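Eukaryotic translation initiation factor 2A (Schizosaccharomyces pombe, PDB 3WJ9) probably directs methionyl-tRNAi to 40S ribosomal subunits in a codon-dependent manner during initiation on a small number of mRNAs, the present chain being its beta-propeller part. Local coordinates at residues A[3-13]-A[17-29]. Sequence-based numbering, arbitrary orientation.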
loop_
_atom_site.group_PDB
_atom_site.type_symbol
_atom_site.label_atom_id
_atom_site.label_comp_id
_atom_site.label_asym_id
_atom_site.label_seq_id
_atom_site.Cartn_x
_atom_site.Cartn_y
_atom_site.Cartn_z
ATOM N N GLN A 3 -21.799 2.933 -8.894
ATOM C CA GLN A 3 -22.042 3.078 -10.320
ATOM C C GLN A 3 -21.614 1.816 -11.060
ATOM O O GLN A 3 -22.355 0.840 -11.141
ATOM C CB GLN A 3 -21.291 4.292 -10.877
ATOM C CG GLN A 3 -20.021 4.645 -10.119
ATOM C CD GLN A 3 -19.450 5.992 -10.505
ATOM O OE1 GLN A 3 -19.762 6.534 -11.565
ATOM N NE2 GLN A 3 -18.593 6.535 -9.648
ATOM N N LYS A 4 -20.415 1.862 -11.623
ATOM C CA LYS A 4 -19.797 0.703 -12.244
ATOM C C LYS A 4 -18.750 0.097 -11.313
ATOM O O LYS A 4 -17.957 0.812 -10.705
ATOM C CB LYS A 4 -19.170 1.102 -13.582
ATOM C CG LYS A 4 -18.197 2.263 -13.465
ATOM C CD LYS A 4 -17.637 2.694 -14.808
ATOM C CE LYS A 4 -18.692 3.362 -15.669
ATOM N NZ LYS A 4 -18.118 3.865 -16.948
ATOM N N SER A 5 -18.755 -1.224 -11.186
ATOM C CA SER A 5 -17.771 -1.897 -10.342
ATOM C C SER A 5 -16.505 -2.204 -11.141
ATOM O O SER A 5 -16.240 -3.357 -11.472
ATOM C CB SER A 5 -18.354 -3.185 -9.752
ATOM O OG SER A 5 -19.635 -2.963 -9.188
ATOM N N GLN A 6 -15.719 -1.172 -11.443
ATOM C CA GLN A 6 -14.580 -1.323 -12.346
ATOM C C GLN A 6 -13.334 -1.859 -11.651
ATOM O O GLN A 6 -13.034 -1.500 -10.513
ATOM C CB GLN A 6 -14.245 0.012 -13.028
ATOM C CG GLN A 6 -13.126 -0.093 -14.073
ATOM C CD GLN A 6 -12.705 1.249 -14.654
ATOM O OE1 GLN A 6 -11.529 1.469 -14.947
ATOM N NE2 GLN A 6 -13.666 2.146 -14.834
ATOM N N PHE A 7 -12.622 -2.731 -12.356
ATOM C CA PHE A 7 -11.302 -3.184 -11.939
ATOM C C PHE A 7 -10.374 -3.183 -13.149
ATOM O O PHE A 7 -10.833 -3.094 -14.286
ATOM C CB PHE A 7 -11.371 -4.576 -11.306
ATOM C CG PHE A 7 -11.840 -5.651 -12.248
ATOM C CD1 PHE A 7 -13.186 -5.960 -12.347
ATOM C CD2 PHE A 7 -10.935 -6.365 -13.018
ATOM C CE1 PHE A 7 -13.625 -6.950 -13.206
ATOM C CE2 PHE A 7 -11.367 -7.356 -13.880
ATOM C CZ PHE A 7 -12.716 -7.649 -13.972
ATOM N N ALA A 8 -9.073 -3.277 -12.905
ATOM C CA ALA A 8 -8.100 -3.342 -13.988
ATOM C C ALA A 8 -7.438 -4.708 -14.028
ATOM O O ALA A 8 -7.421 -5.423 -13.029
ATOM C CB ALA A 8 -7.054 -2.254 -13.830
ATOM N N TYR A 9 -6.896 -5.071 -15.184
ATOM C CA TYR A 9 -6.159 -6.320 -15.311
ATOM C C TYR A 9 -4.984 -6.146 -16.259
ATOM O O TYR A 9 -5.043 -5.352 -17.197
ATOM C CB TYR A 9 -7.069 -7.451 -15.804
ATOM C CG TYR A 9 -7.442 -7.355 -17.268
ATOM C CD1 TYR A 9 -8.546 -6.623 -17.676
ATOM C CD2 TYR A 9 -6.691 -8.006 -18.243
ATOM C CE1 TYR A 9 -8.890 -6.532 -19.011
ATOM C CE2 TYR A 9 -7.027 -7.921 -19.580
ATOM C CZ TYR A 9 -8.128 -7.184 -19.959
ATOM O OH TYR A 9 -8.467 -7.097 -21.290
ATOM N N ARG A 10 -3.917 -6.892 -16.007
ATOM C CA ARG A 10 -2.779 -6.917 -16.910
ATOM C C ARG A 10 -2.192 -8.317 -16.970
ATOM O O ARG A 10 -1.577 -8.785 -16.015
ATOM C CB ARG A 10 -1.710 -5.914 -16.477
ATOM C CG ARG A 10 -0.520 -5.852 -17.421
ATOM C CD ARG A 10 0.532 -4.877 -16.926
ATOM N NE ARG A 10 1.105 -5.288 -15.650
ATOM C CZ ARG A 10 2.163 -6.082 -15.527
ATOM N NH1 ARG A 10 2.773 -6.547 -16.609
ATOM N NH2 ARG A 10 2.618 -6.404 -14.326
ATOM N N SER A 11 -2.402 -8.991 -18.092
ATOM C CA SER A 11 -1.826 -10.310 -18.299
ATOM C C SER A 11 -0.667 -10.204 -19.277
ATOM O O SER A 11 -0.459 -9.156 -19.888
ATOM C CB SER A 11 -2.882 -11.291 -18.811
ATOM O OG SER A 11 -3.389 -10.884 -20.069
ATOM N N SER A 12 0.085 -11.290 -19.425
ATOM C CA SER A 12 1.192 -11.334 -20.375
ATOM C C SER A 12 0.706 -11.092 -21.794
ATOM O O SER A 12 1.485 -10.764 -22.689
ATOM C CB SER A 12 1.912 -12.682 -20.296
ATOM O OG SER A 12 1.049 -13.739 -20.680
ATOM N N LYS A 13 -0.597 -11.248 -21.983
ATOM C CA LYS A 13 -1.206 -11.198 -23.298
ATOM C C LYS A 13 -1.911 -9.875 -23.569
ATOM O O LYS A 13 -1.900 -9.378 -24.694
ATOM C CB LYS A 13 -2.175 -12.371 -23.433
ATOM C CG LYS A 13 -3.521 -12.060 -24.040
ATOM C CD LYS A 13 -4.109 -13.354 -24.543
ATOM C CE LYS A 13 -5.509 -13.211 -25.072
ATOM N NZ LYS A 13 -6.094 -14.572 -25.100
ATOM N N LEU A 17 -9.221 -2.229 -18.690
ATOM C CA LEU A 17 -10.109 -1.913 -17.584
ATOM C C LEU A 17 -11.438 -2.611 -17.846
ATOM O O LEU A 17 -11.839 -2.772 -18.996
ATOM C CB LEU A 17 -10.276 -0.397 -17.443
ATOM C CG LEU A 17 -8.968 0.398 -17.567
ATOM C CD1 LEU A 17 -9.188 1.893 -17.374
ATOM C CD2 LEU A 17 -7.922 -0.122 -16.592
ATOM N N VAL A 18 -12.106 -3.056 -16.788
ATOM C CA VAL A 18 -13.328 -3.838 -16.942
ATOM C C VAL A 18 -14.444 -3.322 -16.044
ATOM O O VAL A 18 -14.328 -3.357 -14.820
ATOM C CB VAL A 18 -13.084 -5.333 -16.625
ATOM C CG1 VAL A 18 -14.374 -6.119 -16.727
ATOM C CG2 VAL A 18 -12.034 -5.920 -17.553
ATOM N N ASN A 19 -15.524 -2.839 -16.652
ATOM C CA ASN A 19 -16.687 -2.401 -15.891
ATOM C C ASN A 19 -17.613 -3.583 -15.612
ATOM O O ASN A 19 -18.384 -3.996 -16.479
ATOM C CB ASN A 19 -17.431 -1.290 -16.637
ATOM C CG ASN A 19 -16.641 0.005 -16.690
ATOM O OD1 ASN A 19 -15.880 0.317 -15.777
ATOM N ND2 ASN A 19 -16.823 0.767 -17.763
ATOM N N ALA A 20 -17.526 -4.123 -14.399
ATOM C CA ALA A 20 -18.250 -5.337 -14.029
ATOM C C ALA A 20 -19.763 -5.139 -14.041
ATOM O O ALA A 20 -20.519 -6.098 -14.205
ATOM C CB ALA A 20 -17.795 -5.822 -12.662
ATOM N N SER A 21 -20.200 -3.897 -13.858
ATOM C CA SER A 21 -21.620 -3.573 -13.923
ATOM C C SER A 21 -22.096 -3.537 -15.373
ATOM O O SER A 21 -23.295 -3.571 -15.644
ATOM C CB SER A 21 -21.901 -2.228 -13.254
ATOM O OG SER A 21 -21.612 -1.156 -14.134
ATOM N N GLU A 22 -21.165 -3.518 -16.324
ATOM C CA GLU A 22 -21.488 -3.302 -17.744
ATOM C C GLU A 22 -21.491 -4.550 -18.645
ATOM O O GLU A 22 -21.380 -4.445 -19.865
ATOM C CB GLU A 22 -20.570 -2.232 -18.341
ATOM C CG GLU A 22 -21.163 -0.833 -18.314
ATOM C CD GLU A 22 -20.164 0.234 -18.718
ATOM O OE1 GLU A 22 -19.694 0.206 -19.873
ATOM O OE2 GLU A 22 -19.854 1.105 -17.879
ATOM N N ASN A 23 -21.586 -5.721 -18.029
ATOM C CA ASN A 23 -21.284 -7.010 -18.654
ATOM C C ASN A 23 -19.795 -7.155 -18.958
ATOM O O ASN A 23 -19.404 -7.755 -19.962
ATOM C CB ASN A 23 -22.111 -7.203 -19.927
ATOM C CG ASN A 23 -23.585 -7.415 -19.637
ATOM O OD1 ASN A 23 -24.444 -7.096 -20.458
ATOM N ND2 ASN A 23 -23.885 -7.955 -18.460
ATOM N N TYR A 24 -18.984 -6.570 -18.081
ATOM C CA TYR A 24 -17.532 -6.711 -18.099
ATOM C C TYR A 24 -16.889 -6.190 -19.379
ATOM O O TYR A 24 -16.055 -6.858 -19.988
ATOM C CB TYR A 24 -17.155 -8.174 -17.859
ATOM C CG TYR A 24 -17.603 -8.655 -16.501
ATOM C CD1 TYR A 24 -18.898 -9.112 -16.300
ATOM C CD2 TYR A 24 -16.746 -8.618 -15.410
ATOM C CE1 TYR A 24 -19.323 -9.537 -15.059
ATOM C CE2 TYR A 24 -17.163 -9.040 -14.162
ATOM C CZ TYR A 24 -18.452 -9.502 -13.993
ATOM O OH TYR A 24 -18.872 -9.926 -12.755
ATOM N N ALA A 25 -17.270 -4.976 -19.766
ATOM C CA ALA A 25 -16.711 -4.332 -20.948
ATOM C C ALA A 25 -15.786 -3.181 -20.565
ATOM O O ALA A 25 -15.933 -2.578 -19.504
ATOM C CB ALA A 25 -17.825 -3.836 -21.853
ATOM N N SER A 26 -14.831 -2.879 -21.437
ATOM C CA SER A 26 -13.904 -1.778 -21.198
ATOM C C SER A 26 -14.522 -0.450 -21.622
ATOM O O SER A 26 -15.312 -0.405 -22.566
ATOM C CB SER A 26 -12.587 -2.011 -21.942
ATOM O OG SER A 26 -11.813 -3.011 -21.302
ATOM N N PRO A 27 -14.175 0.638 -20.914
ATOM C CA PRO A 27 -14.625 1.982 -21.292
ATOM C C PRO A 27 -14.164 2.340 -22.706
ATOM O O PRO A 27 -12.981 2.203 -23.010
ATOM C CB PRO A 27 -13.975 2.887 -20.237
ATOM C CG PRO A 27 -12.870 2.072 -19.643
ATOM C CD PRO A 27 -13.343 0.657 -19.700
ATOM N N PRO A 28 -15.097 2.811 -23.552
ATOM C CA PRO A 28 -14.991 2.903 -25.017
ATOM C C PRO A 28 -13.700 3.516 -25.561
ATOM O O PRO A 28 -13.204 3.056 -26.588
ATOM C CB PRO A 28 -16.189 3.786 -25.396
ATOM C CG PRO A 28 -16.571 4.492 -24.135
ATOM C CD PRO A 28 -16.300 3.498 -23.057
ATOM N N LYS A 29 -13.164 4.530 -24.888
ATOM C CA LYS A 29 -12.013 5.259 -25.414
ATOM C C LYS A 29 -10.675 4.661 -24.986
ATOM O O LYS A 29 -9.652 5.341 -25.032
ATOM C CB LYS A 29 -12.072 6.725 -24.977
ATOM C CG LYS A 29 -13.349 7.446 -25.361
ATOM C CD LYS A 29 -13.466 7.597 -26.866
ATOM C CE LYS A 29 -14.717 8.372 -27.237
ATOM N NZ LYS A 29 -14.850 8.544 -28.709
#
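Phe7 and Val18 form a hydrogen-bonded pair of an antiparallel beta hairpin made by strands 6-11 and 15-19. Phe7 N donates to Val18 O at 3.1 Å and Val18 N returns a bond to Phe7 O at 2.8 Å. With CG set between its backbone N and carbonyl carbon (chi1 63°), the Phe7 ring lies beside Val18, whose CB sits over one ring face in a CH-pi contact, 3.8 Å from the centroid. Ala20 CB and Tyr24 CD2 approach the edge of the same ring, while the CG2 branch of Val18 meets Tyr9 CE1 at 3.5 Å.

The opposite face of the sheet carries Gln6, Ala8, Leu17 and Asn19. Ala8 CB packs on Leu17 CD2 at 3.6 Å. Gln6 reaches out fully extended, CG anti to the backbone N (chi1 -176°), and crosses Asn19 with the amide planes 62° apart; its NE2 gives Asn19 OD1 only a weak, bent bond of 3.0 Å. NE2 is held more firmly by Thr62 O, and OE1 by Tyr42 OH, which ties the hairpin to the neighbouring blade. Shortening Gln6 to an alanine would probably leave Thr62 O and Tyr42 OH without these mates and open a gap beside Leu17 CB.

Beyond the strand end, Ala20 N bonds to Ser5 O from above its carbonyl plane, and Lys4 folds across Asn19 to a weak salt bridge with Glu22, NZ to OE2 3.4 Å. On its other side, strand 6-11 pairs with C-terminal strand 401-406, so N- and C-terminal strands share one blade, the velcro closure known from many beta-propellers. The buried Gln6 amide therefore probably fixes the hairpin against the next blade, whereas the long Lys4-Glu22 pair at the solvent-facing end is likely to add little.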